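Local structure of split-Soret cytochrome c (Desulfovibrio desulfuricans, 1H21) at residues S152-C155 with Y156-I160; Y60-P63 with Y64-F67; K40-G43 with C44-A48. The protein carries electrons as a homodimeric di-heme cytochrome c that may take part in sulfate reduction, and also binds an iron-sulfur cluster, probably [2Fe-2S], in each subunit. All coordinates share one frame; numbering follows the deposited sequence.

Contact 1 (S152-C155 with Y156-I160); sequences SKWC and YENKI. With HEC (heme c), chain H.
C155 and I160 close the C-terminal end of helix 147-158 in a Schellman motif, on the helix that borders a heme c pocket. K159 has switched to positive phi, and I160 N reaches back to C155 O at 3.0 Å, while one turn earlier E157 N donates almost straight to K153 O (2.8 Å, N-H...O 170°). W154 O is gripped twice by the same residue, N158 N approaching one face of its carbonyl plane and N158 ND2, at 2.7 Å, the opposite one. The amide of N158 gets there because its CG stands anti to the carbonyl carbon (chi1 -65°) and folds back along the helix. ND2 thereby also lies 3.4 Å above the W154 indole plane, offset toward the rim near CD1, with amide and ring turned 52° apart. I160 CD1 comes obliquely to the six-membered part of the indole, 3.5 Å from W154 CH2. P138 O takes the indole N-H, and R170 forms a cation-pi contact with the ring.

On the heme side, K153 runs fully extended past E157. Its CE is 3.3 Å from E157 OE2, but K153 NZ stays 4.4 Å from that oxygen, too far for a salt bridge, so any attraction is at most a loose one. K153 CG and CD also brush the propionate oxygen O1D of the heme. Y156 lays one ring face over the other propionate arm, CG 3.5 Å from heme CBA, and meets W222 of the second subunit edge-to-face. S152 OG is hydrogen-bonded to K224 N of the second subunit and to H148 O of its own helix, H148 being an axial ligand of a heme iron. Helix 147-158 thus lines the heme site shared by the dimer and ends in a Schellman C-cap.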
loop_
_atom_site.group_PDB
_atom_site.type_symbol
_atom_site.label_atom_id
_atom_site.label_comp_id
_atom_site.label_asym_id
_atom_site.label_seq_id
_atom_site.Cartn_x
_atom_site.Cartn_y
_atom_site.Cartn_z
ATOM N N SER A 152 -15.989 0.184 -3.994
ATOM C CA SER A 152 -17.280 0.514 -3.390
ATOM C C SER A 152 -18.158 1.461 -4.217
ATOM O O SER A 152 -19.352 1.203 -4.386
ATOM C CB SER A 152 -17.075 1.050 -1.970
ATOM O OG SER A 152 -16.345 0.108 -1.202
ATOM N N LYS A 153 -17.567 2.530 -4.753
ATOM C CA LYS A 153 -18.286 3.510 -5.575
ATOM C C LYS A 153 -18.839 2.832 -6.846
ATOM O O LYS A 153 -20.036 2.901 -7.145
ATOM C CB LYS A 153 -17.332 4.642 -5.941
ATOM C CG LYS A 153 -17.986 5.887 -6.473
ATOM C CD LYS A 153 -16.929 6.884 -6.846
ATOM C CE LYS A 153 -17.559 8.067 -7.515
ATOM N NZ LYS A 153 -16.512 8.993 -8.025
ATOM N N TRP A 154 -17.977 2.109 -7.547
ATOM C CA TRP A 154 -18.377 1.405 -8.762
ATOM C C TRP A 154 -19.534 0.410 -8.520
ATOM O O TRP A 154 -20.499 0.386 -9.285
ATOM C CB TRP A 154 -17.149 0.698 -9.350
ATOM C CG TRP A 154 -17.377 -0.081 -10.618
ATOM C CD1 TRP A 154 -17.224 0.373 -11.906
ATOM C CD2 TRP A 154 -17.700 -1.476 -10.722
ATOM N NE1 TRP A 154 -17.418 -0.658 -12.792
ATOM C CE2 TRP A 154 -17.709 -1.802 -12.097
ATOM C CE3 TRP A 154 -17.970 -2.485 -9.780
ATOM C CZ2 TRP A 154 -17.978 -3.100 -12.559
ATOM C CZ3 TRP A 154 -18.235 -3.772 -10.235
ATOM C CH2 TRP A 154 -18.237 -4.069 -11.617
ATOM N N CYS A 155 -19.431 -0.418 -7.478
ATOM C CA CYS A 155 -20.480 -1.391 -7.147
ATOM C C CYS A 155 -21.793 -0.671 -6.818
ATOM O O CYS A 155 -22.871 -1.046 -7.301
ATOM C CB CYS A 155 -20.059 -2.281 -5.963
ATOM S SG CYS A 155 -18.876 -3.623 -6.338
ATOM N N TYR A 156 -21.684 0.382 -6.014
ATOM C CA TYR A 156 -22.821 1.205 -5.611
ATOM C C TYR A 156 -23.524 1.777 -6.821
ATOM O O TYR A 156 -24.733 1.591 -6.993
ATOM C CB TYR A 156 -22.349 2.374 -4.744
ATOM C CG TYR A 156 -23.445 3.353 -4.386
ATOM C CD1 TYR A 156 -24.598 2.921 -3.709
ATOM C CD2 TYR A 156 -23.328 4.712 -4.689
ATOM C CE1 TYR A 156 -25.613 3.818 -3.332
ATOM C CE2 TYR A 156 -24.334 5.626 -4.315
ATOM C CZ TYR A 156 -25.474 5.161 -3.633
ATOM O OH TYR A 156 -26.455 6.032 -3.220
ATOM N N GLU A 157 -22.768 2.552 -7.594
ATOM C CA GLU A 157 -23.254 3.193 -8.799
ATOM C C GLU A 157 -23.849 2.223 -9.822
ATOM O O GLU A 157 -24.844 2.545 -10.469
ATOM C CB GLU A 157 -22.128 4.009 -9.434
ATOM C CG GLU A 157 -21.772 5.252 -8.625
ATOM C CD GLU A 157 -20.622 6.071 -9.224
ATOM O OE1 GLU A 157 -19.882 5.550 -10.101
ATOM O OE2 GLU A 157 -20.451 7.245 -8.792
ATOM N N ASN A 158 -23.275 1.027 -9.929
ATOM C CA ASN A 158 -23.751 0.017 -10.883
ATOM C C ASN A 158 -24.671 -1.071 -10.316
ATOM O O ASN A 158 -25.035 -2.005 -11.031
ATOM C CB ASN A 158 -22.559 -0.640 -11.586
ATOM C CG ASN A 158 -21.789 0.341 -12.455
ATOM O OD1 ASN A 158 -22.247 0.707 -13.552
ATOM N ND2 ASN A 158 -20.625 0.791 -11.972
ATOM N N LYS A 159 -25.040 -0.941 -9.038
ATOM C CA LYS A 159 -25.902 -1.906 -8.335
ATOM C C LYS A 159 -25.441 -3.364 -8.445
ATOM O O LYS A 159 -26.254 -4.298 -8.560
ATOM C CB LYS A 159 -27.369 -1.749 -8.753
ATOM C CG LYS A 159 -28.160 -0.799 -7.841
ATOM C CD LYS A 159 -27.557 0.595 -7.848
ATOM C CE LYS A 159 -28.018 1.444 -6.659
ATOM N NZ LYS A 159 -27.433 2.830 -6.691
ATOM N N ILE A 160 -24.119 -3.536 -8.396
ATOM C CA ILE A 160 -23.465 -4.842 -8.458
ATOM C C ILE A 160 -22.908 -5.103 -7.062
ATOM O O ILE A 160 -22.487 -4.171 -6.369
ATOM C CB ILE A 160 -22.280 -4.841 -9.464
ATOM C CG1 ILE A 160 -22.792 -4.571 -10.870
ATOM C CG2 ILE A 160 -21.549 -6.178 -9.443
ATOM C CD1 ILE A 160 -21.723 -4.093 -11.797
HETATM FE FE HEC H . -16.430 4.192 2.615
HETATM C CHA HEC H . -17.709 4.889 -0.398
HETATM C CHB HEC H . -19.052 2.034 3.256
HETATM C CHC HEC H . -14.792 3.024 5.357
HETATM C CHD HEC H . -14.315 6.802 2.434
HETATM N NA HEC H . -18.058 3.669 1.628
HETATM C C1A HEC H . -18.342 3.931 0.312
HETATM C C2A HEC H . -19.472 3.168 -0.186
HETATM C C3A HEC H . -19.959 2.459 0.917
HETATM C C4A HEC H . -19.063 2.783 2.041
HETATM C CMA HEC H . -21.118 1.461 0.971
HETATM C CAA HEC H . -20.054 3.190 -1.613
HETATM C CBA HEC H . -21.173 4.211 -1.820
HETATM C CGA HEC H . -20.703 5.610 -2.191
HETATM O O1A HEC H . -21.134 6.594 -1.553
HETATM O O2A HEC H . -19.933 5.733 -3.159
HETATM N NB HEC H . -16.871 2.849 4.056
HETATM C C1B HEC H . -18.016 2.067 4.195
HETATM C C2B HEC H . -17.900 1.123 5.326
HETATM C C3B HEC H . -16.624 1.324 5.829
HETATM C C4B HEC H . -16.031 2.424 5.067
HETATM C CMB HEC H . -18.978 0.153 5.874
HETATM C CAB HEC H . -16.023 0.620 6.886
HETATM C CBB HEC H . -15.857 -0.831 6.816
HETATM N NC HEC H . -14.801 4.768 3.586
HETATM C C1C HEC H . -14.225 4.127 4.676
HETATM C C2C HEC H . -13.001 4.811 5.057
HETATM C C3C HEC H . -12.815 5.913 4.213
HETATM C C4C HEC H . -13.983 5.863 3.352
HETATM C CMC HEC H . -12.141 4.413 6.278
HETATM C CAC HEC H . -11.837 6.938 4.328
HETATM C CBC HEC H . -10.369 6.775 4.172
HETATM N ND HEC H . -16.200 5.594 1.347
HETATM C C1D HEC H . -15.363 6.680 1.478
HETATM C C2D HEC H . -15.439 7.501 0.294
HETATM C C3D HEC H . -16.293 6.939 -0.573
HETATM C C4D HEC H . -16.758 5.731 0.098
HETATM C CMD HEC H . -14.643 8.755 0.052
HETATM C CAD HEC H . -16.675 7.498 -1.956
HETATM C CBD HEC H . -17.917 8.374 -1.893
HETATM C CGD HEC H . -18.329 8.903 -3.261
HETATM O O1D HEC H . -18.906 8.128 -4.069
HETATM O O2D HEC H . -18.058 10.101 -3.527
#

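Contact 2 (Y60-P63 with Y64-F67); sequences YGAP and YNQF
Y64 starts its path at CB, 3.5 Å from G61 O, and leads its ring back along the turn that precedes it. CD1 comes nearest to that same oxygen, at 3.2 Å, with the carbonyl at the ring edge and near its plane. At CE1 the company changes: A62 O lies obliquely at 3.6 Å, and P63 CD sits over one face. That methylene is 4.0 Å from the Y64 ring centroid and only 19° off the ring normal, which is the evidence for a CH-pi contact; the proline follows a cis peptide bond and lies side by side with the tyrosine. The tip, OH, bonds K20 O.

Backbone and side-chain hydrogen bonds hold this turn together. N65 N donates to G61 O and Q66 N to P63 O (2.8 Å), both from well above the carbonyl planes. N65 OD1 in turn receives Q66 NE2 at 3.1 Å in a nearly straight bond (173°).

G61, with positive phi, is where the chain leaves helix 44-60, and the 3-10 segment 64-66 follows. The Y64 ring folds back against V53 and M56 of that helix and meets W19 edge-to-face, while F67 meets F67 of the second subunit.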
loop_
_atom_site.group_PDB
_atom_site.type_symbol
_atom_site.label_atom_id
_atom_site.label_comp_id
_atom_site.label_asym_id
_atom_site.label_seq_id
_atom_site.Cartn_x
_atom_site.Cartn_y
_atom_site.Cartn_z
ATOM N N TYR A 60 15.216 -12.709 -19.530
ATOM C CA TYR A 60 16.617 -12.433 -19.229
ATOM C C TYR A 60 17.194 -13.093 -17.983
ATOM O O TYR A 60 18.293 -12.717 -17.551
ATOM C CB TYR A 60 16.852 -10.922 -19.129
ATOM C CG TYR A 60 16.175 -10.105 -20.207
ATOM C CD1 TYR A 60 14.934 -9.504 -19.979
ATOM C CD2 TYR A 60 16.774 -9.916 -21.441
ATOM C CE1 TYR A 60 14.304 -8.730 -20.962
ATOM C CE2 TYR A 60 16.154 -9.139 -22.437
ATOM C CZ TYR A 60 14.917 -8.552 -22.186
ATOM O OH TYR A 60 14.277 -7.802 -23.158
ATOM N N GLY A 61 16.472 -14.045 -17.395
ATOM C CA GLY A 61 16.972 -14.727 -16.208
ATOM C C GLY A 61 17.141 -13.871 -14.953
ATOM O O GLY A 61 16.283 -13.051 -14.629
ATOM N N ALA A 62 18.216 -14.116 -14.214
ATOM C CA ALA A 62 18.535 -13.402 -12.979
ATOM C C ALA A 62 18.891 -11.945 -13.219
ATOM O O ALA A 62 19.349 -11.595 -14.291
ATOM C CB ALA A 62 19.691 -14.092 -12.274
ATOM N N PRO A 63 18.721 -11.071 -12.206
ATOM C CA PRO A 63 18.219 -11.357 -10.853
ATOM C C PRO A 63 16.683 -11.456 -10.800
ATOM O O PRO A 63 16.123 -12.063 -9.875
ATOM C CB PRO A 63 18.745 -10.166 -10.047
ATOM C CG PRO A 63 18.666 -9.059 -11.028
ATOM C CD PRO A 63 19.206 -9.679 -12.292
ATOM N N TYR A 64 16.038 -10.909 -11.835
ATOM C CA TYR A 64 14.586 -10.878 -11.978
ATOM C C TYR A 64 13.903 -12.184 -11.624
ATOM O O TYR A 64 12.938 -12.200 -10.865
ATOM C CB TYR A 64 14.199 -10.489 -13.414
ATOM C CG TYR A 64 15.136 -9.479 -14.026
ATOM C CD1 TYR A 64 16.157 -9.883 -14.880
ATOM C CD2 TYR A 64 15.044 -8.135 -13.707
ATOM C CE1 TYR A 64 17.067 -8.972 -15.390
ATOM C CE2 TYR A 64 15.950 -7.218 -14.213
ATOM C CZ TYR A 64 16.956 -7.647 -15.049
ATOM O OH TYR A 64 17.868 -6.735 -15.520
ATOM N N ASN A 65 14.412 -13.286 -12.152
ATOM C CA ASN A 65 13.786 -14.569 -11.886
ATOM C C ASN A 65 14.079 -15.213 -10.520
ATOM O O ASN A 65 13.698 -16.377 -10.267
ATOM C CB ASN A 65 14.031 -15.545 -13.054
ATOM C CG ASN A 65 15.435 -16.174 -13.046
ATOM O OD1 ASN A 65 16.392 -15.671 -12.420
ATOM N ND2 ASN A 65 15.555 -17.294 -13.759
ATOM N N GLN A 66 14.722 -14.456 -9.633
ATOM C CA GLN A 66 15.030 -14.960 -8.289
ATOM C C GLN A 66 14.070 -14.354 -7.254
ATOM O O GLN A 66 14.154 -14.658 -6.058
ATOM C CB GLN A 66 16.475 -14.617 -7.896
ATOM C CG GLN A 66 17.555 -15.252 -8.762
ATOM C CD GLN A 66 17.500 -16.767 -8.758
ATOM O OE1 GLN A 66 17.737 -17.421 -7.734
ATOM N NE2 GLN A 66 17.187 -17.338 -9.916
ATOM N N PHE A 67 13.177 -13.476 -7.714
ATOM C CA PHE A 67 12.224 -12.804 -6.835
ATOM C C PHE A 67 11.087 -13.697 -6.303
ATOM O O PHE A 67 10.535 -14.534 -7.040
ATOM C CB PHE A 67 11.635 -11.587 -7.551
ATOM C CG PHE A 67 10.957 -10.624 -6.636
ATOM C CD1 PHE A 67 11.659 -9.534 -6.114
ATOM C CD2 PHE A 67 9.615 -10.799 -6.289
ATOM C CE1 PHE A 67 11.036 -8.625 -5.260
ATOM C CE2 PHE A 67 8.978 -9.907 -5.440
ATOM C CZ PHE A 67 9.689 -8.810 -4.922
#

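Contact 3 (K40-G43 with C44-A48); sequences KGFG and CGFGA
F42 drives one edge of its ring into the face of F46, a T-shaped pair across the start of helix 44-60. The ring centroids of F42 and F46 are 4.8 Å apart and their planes meet at 75°. F42 CD2 is the leading atom, 3.4 Å above the F46 ring plane and over its centre. Side-chain torsions explain the fit. The F42 ring is turned so that CA lies close to its plane (chi2 -9°), an unusual setting for phenylalanine that presents CD2 rather than a flat face. F46 has CG anti to its own backbone N (chi1 178°), which swings the ring back toward the chain entering the helix. The shanks touch as well: F42 CB is 3.5 Å from F46 CG and 3.6 Å from F46 CB. Over one face of the F42 ring, offset toward its rim, lies K40 CB.

Between the two phenylalanines, G43 takes the N-cap position with positive phi. G43 O accepts G47 N at 2.9 Å, nearly in line with the carbonyl, and A48 N follows with a bond to C44 O. C44, inferred to bind the [2Fe-2S] cluster, points its CB away from 40-43 overall; its SG nearly eclipses the backbone N, a torsion off the usual staggered positions.

Residues 40-43 lie in the loop between helix 26-38 and helix 44-60, with a backbone bond between G43 and Y37. F46 also packs on Y39 and F69 of its own chain and on F10 of the second subunit, whereas C44 and A48 lie against T175 of helix 165-192, the helix that carries C171, another inferred cluster cysteine.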
loop_
_atom_site.group_PDB
_atom_site.type_symbol
_atom_site.label_atom_id
_atom_site.label_comp_id
_atom_site.label_asym_id
_atom_site.label_seq_id
_atom_site.Cartn_x
_atom_site.Cartn_y
_atom_site.Cartn_z
ATOM N N LYS A 40 -3.719 -19.045 -8.841
ATOM C CA LYS A 40 -3.768 -19.404 -7.428
ATOM C C LYS A 40 -4.514 -18.344 -6.591
ATOM O O LYS A 40 -4.437 -18.320 -5.344
ATOM C CB LYS A 40 -2.350 -19.622 -6.903
ATOM C CG LYS A 40 -1.633 -20.836 -7.478
ATOM C CD LYS A 40 -0.331 -21.022 -6.735
ATOM C CE LYS A 40 0.380 -22.305 -7.131
ATOM N NZ LYS A 40 1.629 -22.489 -6.302
ATOM N N GLY A 41 -5.285 -17.512 -7.294
ATOM C CA GLY A 41 -6.044 -16.446 -6.671
ATOM C C GLY A 41 -5.157 -15.404 -6.026
ATOM O O GLY A 41 -5.613 -14.735 -5.087
ATOM N N PHE A 42 -3.930 -15.243 -6.536
ATOM C CA PHE A 42 -2.969 -14.287 -5.987
ATOM C C PHE A 42 -3.356 -12.807 -6.081
ATOM O O PHE A 42 -2.950 -12.016 -5.233
ATOM C CB PHE A 42 -1.569 -14.547 -6.544
ATOM C CG PHE A 42 -0.890 -15.791 -5.980
ATOM C CD1 PHE A 42 -1.442 -16.497 -4.918
ATOM C CD2 PHE A 42 0.304 -16.258 -6.532
ATOM C CE1 PHE A 42 -0.824 -17.655 -4.412
ATOM C CE2 PHE A 42 0.929 -17.409 -6.045
ATOM C CZ PHE A 42 0.365 -18.111 -4.981
ATOM N N GLY A 43 -4.071 -12.420 -7.134
ATOM C CA GLY A 43 -4.558 -11.053 -7.214
ATOM C C GLY A 43 -3.852 -9.923 -7.937
ATOM O O GLY A 43 -2.835 -10.119 -8.606
ATOM N N CYS A 44 -4.412 -8.719 -7.749
ATOM C CA CYS A 44 -3.954 -7.489 -8.383
ATOM C C CYS A 44 -2.477 -7.208 -8.270
ATOM O O CYS A 44 -1.836 -6.912 -9.264
ATOM C CB CYS A 44 -4.763 -6.244 -7.941
ATOM S SG CYS A 44 -6.014 -6.407 -6.647
ATOM N N GLY A 45 -1.928 -7.278 -7.069
ATOM C CA GLY A 45 -0.516 -6.988 -6.908
ATOM C C GLY A 45 0.375 -8.010 -7.588
ATOM O O GLY A 45 1.344 -7.670 -8.274
ATOM N N PHE A 46 0.037 -9.277 -7.420
ATOM C CA PHE A 46 0.833 -10.342 -8.011
ATOM C C PHE A 46 0.826 -10.257 -9.539
ATOM O O PHE A 46 1.878 -10.110 -10.158
ATOM C CB PHE A 46 0.338 -11.699 -7.517
ATOM C CG PHE A 46 1.059 -12.860 -8.116
ATOM C CD1 PHE A 46 2.224 -13.352 -7.527
ATOM C CD2 PHE A 46 0.561 -13.483 -9.258
ATOM C CE1 PHE A 46 2.885 -14.458 -8.066
ATOM C CE2 PHE A 46 1.211 -14.596 -9.817
ATOM C CZ PHE A 46 2.374 -15.082 -9.219
ATOM N N GLY A 47 -0.356 -10.264 -10.140
ATOM C CA GLY A 47 -0.436 -10.174 -11.589
ATOM C C GLY A 47 0.346 -9.011 -12.192
ATOM O O GLY A 47 1.116 -9.206 -13.128
ATOM N N ALA A 48 0.161 -7.808 -11.659
ATOM C CA ALA A 48 0.853 -6.642 -12.172
ATOM C C ALA A 48 2.353 -6.741 -11.944
ATOM O O ALA A 48 3.142 -6.529 -12.865
ATOM C CB ALA A 48 0.313 -5.380 -11.535
#

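From the N terminus, contact 3 comes first, ending the loop that leads from helix 26-38 into helix 44-60. Contact 2 follows where that helix gives way to the long loop before helix 87-99, so these two mark opposite ends of one helix, their centres about 19 Å apart. Contact 1 lies much later, at the end of helix 147-158. The three run in series; none nests in or crosses another, and none touches the next. Contacts 1 and 2, about 40 Å between centres, sit on opposite sides of the chain's centre. Helix 165-192 packs against both contact 1 and contact 3, and all three contacts reach the second subunit.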